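Local coordinates for N-acetyltransferase domain-containing protein (Xanthomonas campestris pv. campestris, PDB 2OZH), which probably transfers an acyl group, likely acetyl from acetyl-CoA, to an acceptor substrate, as a member of the GNAT family of acetyltransferases, at the interface of chains A and B. Numbering follows the deposited sequence. Chains: chain A/B, Hypothetical protein XCC2953.

Contact 1: the interface of chains A and B. Residues chain A 110, 114, 117-118, 122-124; chain B 132.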
# COMPACT_ATOMS: atom_id res chain seq x y z
N THR A 110 -5.71 11.40 -6.26
CA THR A 110 -6.14 12.77 -5.96
C THR A 110 -7.21 13.19 -6.96
O THR A 110 -7.02 13.04 -8.14
CB THR A 110 -4.94 13.78 -5.96
OG1 THR A 110 -5.43 15.11 -5.66
CG2 THR A 110 -4.20 13.80 -7.26
N HIS A 114 -3.49 17.55 -8.37
CA HIS A 114 -2.39 17.02 -9.19
C HIS A 114 -1.18 17.91 -9.29
O HIS A 114 -0.04 17.44 -9.32
CB HIS A 114 -2.86 16.76 -10.61
CG HIS A 114 -4.01 15.82 -10.71
ND1 HIS A 114 -5.30 16.18 -10.39
CD2 HIS A 114 -4.06 14.52 -11.08
CE1 HIS A 114 -6.10 15.15 -10.57
NE2 HIS A 114 -5.37 14.13 -11.00
N TYR A 117 0.96 17.66 -5.89
CA TYR A 117 1.78 16.45 -5.70
C TYR A 117 2.88 16.37 -6.75
O TYR A 117 3.95 15.79 -6.51
CB TYR A 117 0.90 15.18 -5.63
CG TYR A 117 0.14 15.21 -4.33
CD1 TYR A 117 0.81 15.04 -3.12
CD2 TYR A 117 -1.20 15.51 -4.30
CE1 TYR A 117 0.16 15.13 -1.91
CE2 TYR A 117 -1.89 15.60 -3.09
CZ TYR A 117 -1.19 15.42 -1.91
OH TYR A 117 -1.86 15.56 -0.71
N ALA A 118 2.67 17.05 -7.87
CA ALA A 118 3.68 17.12 -8.90
C ALA A 118 4.92 17.83 -8.39
O ALA A 118 6.02 17.51 -8.81
CB ALA A 118 3.13 17.81 -10.17
N PHE A 122 5.66 13.43 -7.99
CA PHE A 122 4.64 12.50 -8.44
C PHE A 122 4.26 12.84 -9.87
O PHE A 122 4.19 14.01 -10.27
CB PHE A 122 3.43 12.54 -7.51
CG PHE A 122 3.67 11.92 -6.17
CD1 PHE A 122 4.22 12.65 -5.12
CD2 PHE A 122 3.33 10.60 -5.93
CE1 PHE A 122 4.45 12.07 -3.90
CE2 PHE A 122 3.56 10.02 -4.69
CZ PHE A 122 4.11 10.75 -3.69
N THR A 123 3.98 11.80 -10.65
CA THR A 123 3.61 11.93 -12.05
C THR A 123 2.36 11.09 -12.33
O THR A 123 2.06 10.17 -11.58
CB THR A 123 4.74 11.41 -12.99
OG1 THR A 123 4.92 9.99 -12.79
CG2 THR A 123 6.04 12.13 -12.73
N PRO A 124 1.70 11.32 -13.47
CA PRO A 124 0.74 10.31 -13.90
C PRO A 124 1.45 8.95 -14.03
O PRO A 124 2.66 8.90 -14.24
CB PRO A 124 0.26 10.82 -15.27
CG PRO A 124 0.59 12.28 -15.27
CD PRO A 124 1.82 12.44 -14.42
N MSE B 132 -1.49 8.97 -9.27
CA MSE B 132 -0.14 9.49 -9.45
C MSE B 132 0.83 8.61 -8.72
O MSE B 132 0.46 7.86 -7.81
CB MSE B 132 -0.02 10.89 -8.91
CG MSE B 132 -1.07 11.83 -9.42
SE MSE B 132 -0.69 13.69 -8.95
CE MSE B 132 0.63 14.05 -10.20
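B:Met132, a selenomethionine in this crystal, plugs a pocket in chain A between A:His114 on helix 114-118 and the loop residues A:Phe122 and A:Thr123. In this member of the GNAT family it lies on the late strand 131-135 and acts as the knob of a knob-in-pocket contact between two subunits of the putative acetyltransferase. The apolar contacts centre on the selenium. SE of B:Met132 lies 3.7 Å from CA of A:His114, and the methyl CG2 of A:Thr110 approaches SE of B:Met132 obliquely at 3.9 Å. CB of A:Tyr117 adds another contact, 4.0 Å from SE of B:Met132. Nearer the strand, CB of A:Phe122 packs on CB of B:Met132 at 4.1 Å. Methionine, whose native thioether sulfur takes the place of SE, suits such a pocket because its long, unbranched side chain can bend to fit. The chain runs extended through chi2 and then turns at chi3 (77°), which carries CE toward the backbone carbonyls.

Contacts of carbon with polar atoms follow from that bend. CE of B:Met132 rests 3.6 Å from O of A:His114, and its distance to O of A:Phe122 is likewise 3.6 Å.

Within chain A, packing and a hydrogen bond shape the wall. CG2 of A:Thr110 sits over the centre of the A:His114 imidazole, so this small branched residue touches both the ring and the selenium. The hydroxyl OG1 of A:Thr123 donates to O of A:Pro124 at 2.9 Å, from above the carbonyl plane, while the proline ring restricts the backbone there.

Contact 2: the interface of chains A and B. Residues chain A 71, 109, 133, 135, 137; chain B 104-105, 127, 131.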
# COMPACT_ATOMS: atom_id res chain seq x y z
N TYR A 71 1.95 3.99 -0.09
CA TYR A 71 0.72 4.62 -0.54
C TYR A 71 0.39 5.74 0.43
O TYR A 71 0.37 5.52 1.63
CB TYR A 71 -0.44 3.59 -0.59
CG TYR A 71 -1.80 4.18 -0.84
CD1 TYR A 71 -2.17 4.62 -2.09
CD2 TYR A 71 -2.67 4.30 0.18
CE1 TYR A 71 -3.45 5.20 -2.28
CE2 TYR A 71 -3.93 4.88 0.01
CZ TYR A 71 -4.29 5.30 -1.21
OH TYR A 71 -5.57 5.90 -1.35
N ALA A 109 -3.86 8.71 -4.89
CA ALA A 109 -4.98 9.14 -5.75
C ALA A 109 -5.46 10.50 -5.30
O ALA A 109 -5.62 10.69 -4.10
CB ALA A 109 -6.09 8.15 -5.65
N GLU A 133 -7.67 -2.51 -9.90
CA GLU A 133 -8.13 -2.40 -8.54
C GLU A 133 -9.49 -3.03 -8.31
O GLU A 133 -10.30 -3.16 -9.24
CB GLU A 133 -8.19 -0.93 -8.12
CG GLU A 133 -9.09 -0.06 -8.99
CD GLU A 133 -9.02 1.44 -8.67
OE1 GLU A 133 -8.16 1.89 -7.86
OE2 GLU A 133 -9.85 2.18 -9.23
N TYR A 135 -12.16 -1.47 -6.26
CA TYR A 135 -12.39 -0.18 -5.63
C TYR A 135 -13.87 0.09 -5.49
O TYR A 135 -14.58 0.06 -6.48
CB TYR A 135 -11.70 0.91 -6.44
CG TYR A 135 -11.75 2.32 -5.89
CD1 TYR A 135 -11.77 2.57 -4.55
CD2 TYR A 135 -11.68 3.41 -6.74
CE1 TYR A 135 -11.79 3.84 -4.04
CE2 TYR A 135 -11.68 4.72 -6.23
CZ TYR A 135 -11.73 4.91 -4.89
OH TYR A 135 -11.74 6.19 -4.33
N PRO A 137 -15.80 3.00 -4.08
CA PRO A 137 -16.06 4.32 -3.51
C PRO A 137 -17.44 4.37 -2.87
O PRO A 137 -18.38 3.80 -3.38
CB PRO A 137 -15.97 5.26 -4.73
CG PRO A 137 -16.07 4.41 -5.90
CD PRO A 137 -15.52 3.07 -5.53
N ARG B 104 -11.72 -0.63 1.10
CA ARG B 104 -12.18 0.32 0.11
C ARG B 104 -11.48 0.10 -1.22
O ARG B 104 -12.10 0.18 -2.29
CB ARG B 104 -11.92 1.73 0.61
CG ARG B 104 -12.62 2.73 -0.20
CD ARG B 104 -12.90 3.93 0.66
NE ARG B 104 -13.42 4.92 -0.25
CZ ARG B 104 -12.63 5.59 -1.09
NH1 ARG B 104 -11.31 5.41 -1.06
NH2 ARG B 104 -13.15 6.45 -1.91
N ARG B 105 -10.16 -0.16 -1.16
CA ARG B 105 -9.37 -0.32 -2.37
C ARG B 105 -8.32 -1.40 -2.21
O ARG B 105 -7.57 -1.40 -1.22
CB ARG B 105 -8.65 0.99 -2.72
CG ARG B 105 -8.14 1.00 -4.17
CD ARG B 105 -7.23 2.14 -4.48
NE ARG B 105 -7.75 3.46 -4.17
CZ ARG B 105 -8.08 4.42 -5.05
NH1 ARG B 105 -8.07 4.26 -6.37
NH2 ARG B 105 -8.43 5.57 -4.53
N PHE B 127 -11.08 5.77 -11.90
CA PHE B 127 -10.76 7.17 -12.07
C PHE B 127 -9.26 7.31 -12.40
O PHE B 127 -8.45 7.78 -11.59
CB PHE B 127 -11.10 7.96 -10.80
CG PHE B 127 -12.44 7.61 -10.19
CD1 PHE B 127 -13.60 7.59 -10.94
CD2 PHE B 127 -12.54 7.29 -8.85
CE1 PHE B 127 -14.83 7.25 -10.38
CE2 PHE B 127 -13.76 6.95 -8.28
CZ PHE B 127 -14.90 6.92 -9.04
N LEU B 131 -4.84 9.05 -10.48
CA LEU B 131 -3.71 8.29 -9.97
C LEU B 131 -2.38 8.98 -10.26
O LEU B 131 -2.13 9.50 -11.36
CB LEU B 131 -3.73 6.91 -10.62
CG LEU B 131 -5.03 6.15 -10.40
CD1 LEU B 131 -4.93 4.75 -11.01
CD2 LEU B 131 -5.41 6.06 -8.93
O HOH W 1 -9.60 4.83 -9.66
O HOH W 2 -7.58 4.11 -1.53
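Carboxylate atom OE1 of A:Glu133 receives a hydrogen bond of 2.8 Å from the guanidinium NH1 of B:Arg105, which is also a salt bridge. NH1 comes in on the syn side of the carboxylate, close to its plane, with 151° at the hydrogen. B:Arg105 bends at chi3 (-55°), and its guanidinium lies nearly parallel over the ring of A:Tyr135, CZ of B:Arg105 being 3.8 Å from the ring centroid. Arginine suits this cation-pi stack because its flat charged group can cover a ring while its N-H groups bond outward, NH1 to the carboxylate and NE to water 2, which connects it to the phenol of A:Tyr71. CD of A:Pro137 covers the opposite face, sandwiching the tyrosine. B:Arg104 runs alongside A:Tyr135, its guanidinium plane almost perpendicular to the ring, and NH2 of B:Arg104 donates to the phenol OH of A:Tyr135 at 2.8 Å; the bond is bent, with the acceptor well out of the guanidinium plane. CE2 of B:Phe127 packs 3.7 Å from CE2 of A:Tyr135. Antiparallel bridges pair A:Tyr135 with B:Arg105 and A:Ala109 with B:Leu131 across the subunits, as would follow from an exchange of C-terminal strands. Water 1 lies 2.7 Å from OE2 of A:Glu133 and 2.8 Å from the backbone N of B:Phe127.

Contact 3: the interface of chains A and B. Residues chain A 64-66; chain B 40, 44.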
# COMPACT_ATOMS: atom_id res chain seq x y z
N SER A 64 2.91 1.29 3.99
CA SER A 64 4.16 0.92 3.33
C SER A 64 4.75 -0.33 3.92
O SER A 64 4.50 -0.65 5.08
CB SER A 64 5.14 2.06 3.49
OG SER A 64 6.39 1.84 2.82
N ASP A 65 5.59 -1.01 3.13
CA ASP A 65 6.47 -2.05 3.63
C ASP A 65 7.83 -1.52 4.08
O ASP A 65 8.68 -2.31 4.47
CB ASP A 65 6.62 -3.18 2.63
CG ASP A 65 7.33 -2.77 1.38
OD1 ASP A 65 7.65 -1.57 1.22
OD2 ASP A 65 7.59 -3.69 0.56
N TYR A 66 8.03 -0.20 3.99
CA TYR A 66 9.27 0.45 4.39
C TYR A 66 10.46 -0.11 3.62
O TYR A 66 11.61 -0.13 4.12
CB TYR A 66 9.50 0.36 5.91
CG TYR A 66 8.25 0.70 6.67
CD1 TYR A 66 7.61 1.92 6.49
CD2 TYR A 66 7.63 -0.23 7.49
CE1 TYR A 66 6.39 2.20 7.10
CE2 TYR A 66 6.42 0.05 8.13
CZ TYR A 66 5.80 1.27 7.91
OH TYR A 66 4.60 1.57 8.54
N ARG B 40 13.26 -6.97 4.67
CA ARG B 40 12.50 -5.88 5.28
C ARG B 40 11.07 -5.84 4.74
O ARG B 40 10.10 -5.67 5.49
CB ARG B 40 13.21 -4.56 5.04
CG ARG B 40 12.55 -3.37 5.71
CD ARG B 40 13.44 -2.12 5.69
NE ARG B 40 14.72 -2.43 6.33
CZ ARG B 40 15.92 -2.42 5.75
NH1 ARG B 40 16.10 -2.00 4.51
NH2 ARG B 40 16.99 -2.79 6.47
N HIS B 44 7.36 -6.50 6.92
CA HIS B 44 6.30 -5.48 7.03
C HIS B 44 5.13 -5.70 6.12
O HIS B 44 4.34 -4.79 5.85
CB HIS B 44 6.92 -4.10 6.83
CG HIS B 44 7.89 -3.75 7.89
ND1 HIS B 44 7.50 -3.35 9.14
CD2 HIS B 44 9.25 -3.82 7.89
CE1 HIS B 44 8.59 -3.15 9.87
NE2 HIS B 44 9.66 -3.44 9.15
O HOH W 3 3.54 -2.36 7.08
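The turn between strands 55-64 and 69-77 of chain A meets the C-terminal end of helix 35-43 of chain B, where A:Tyr66 packs on B:His44, the residue just beyond the helix. The two rings form an edge-to-face pair, with centroids 5.0 Å apart and planes 82° apart. Tyrosine supplies the edge: CD2 of A:Tyr66 stands above the imidazole face, offset toward the rim, and lies 3.5 Å from ND1 of B:His44. The flat aromatic imidazole suits this role, as it offers a broad face to the C-H edge of the phenol ring. In B:His44, CG is anti to the carbonyl carbon (chi1 -64°), which brings the ring over the turn, and CB of B:His44 rests 3.4 Å from the backbone O of A:Asp65.

A:Tyr66 has a left-handed backbone conformation, and its N donates to the hydroxyl OG of A:Ser64 at 2.9 Å in a fairly straight bond. A short hydroxyl residue is apt here, since it can reach back to the turn and brace it. The carbonyl O of A:Ser64 also lies over one face of the tyrosine ring, toward its rim.

Water 3 links the backbones of the two chains, lying 2.8 Å from O of A:Ser64 and 2.8 Å from O of B:His44. The aliphatic CG of B:Arg40 lies 3.7 Å from O of A:Tyr66. By docking a turn against a helix end, the site extends the subunit interface beyond the paired strands and may steady the dimer.

Contacts 1 and 2 are neighbours, with C-alpha centres about 14 Å apart, and strand 131-135 serves both: B:Met132 enters contact 1, while the adjacent B:Leu131 belongs to contact 2. The C-alpha centre of contact 3 lies about 22 Å from that of contact 1 and about 20 Å from that of contact 2. Its turn nevertheless leads into strand 69-77, which carries A:Tyr71 of contact 2. Two-fold symmetry repeats each contact with the chains exchanged. Such reciprocal strand pairing, which may reflect strand exchange, is consistent with a dimer, although the crystal alone does not prove one in solution.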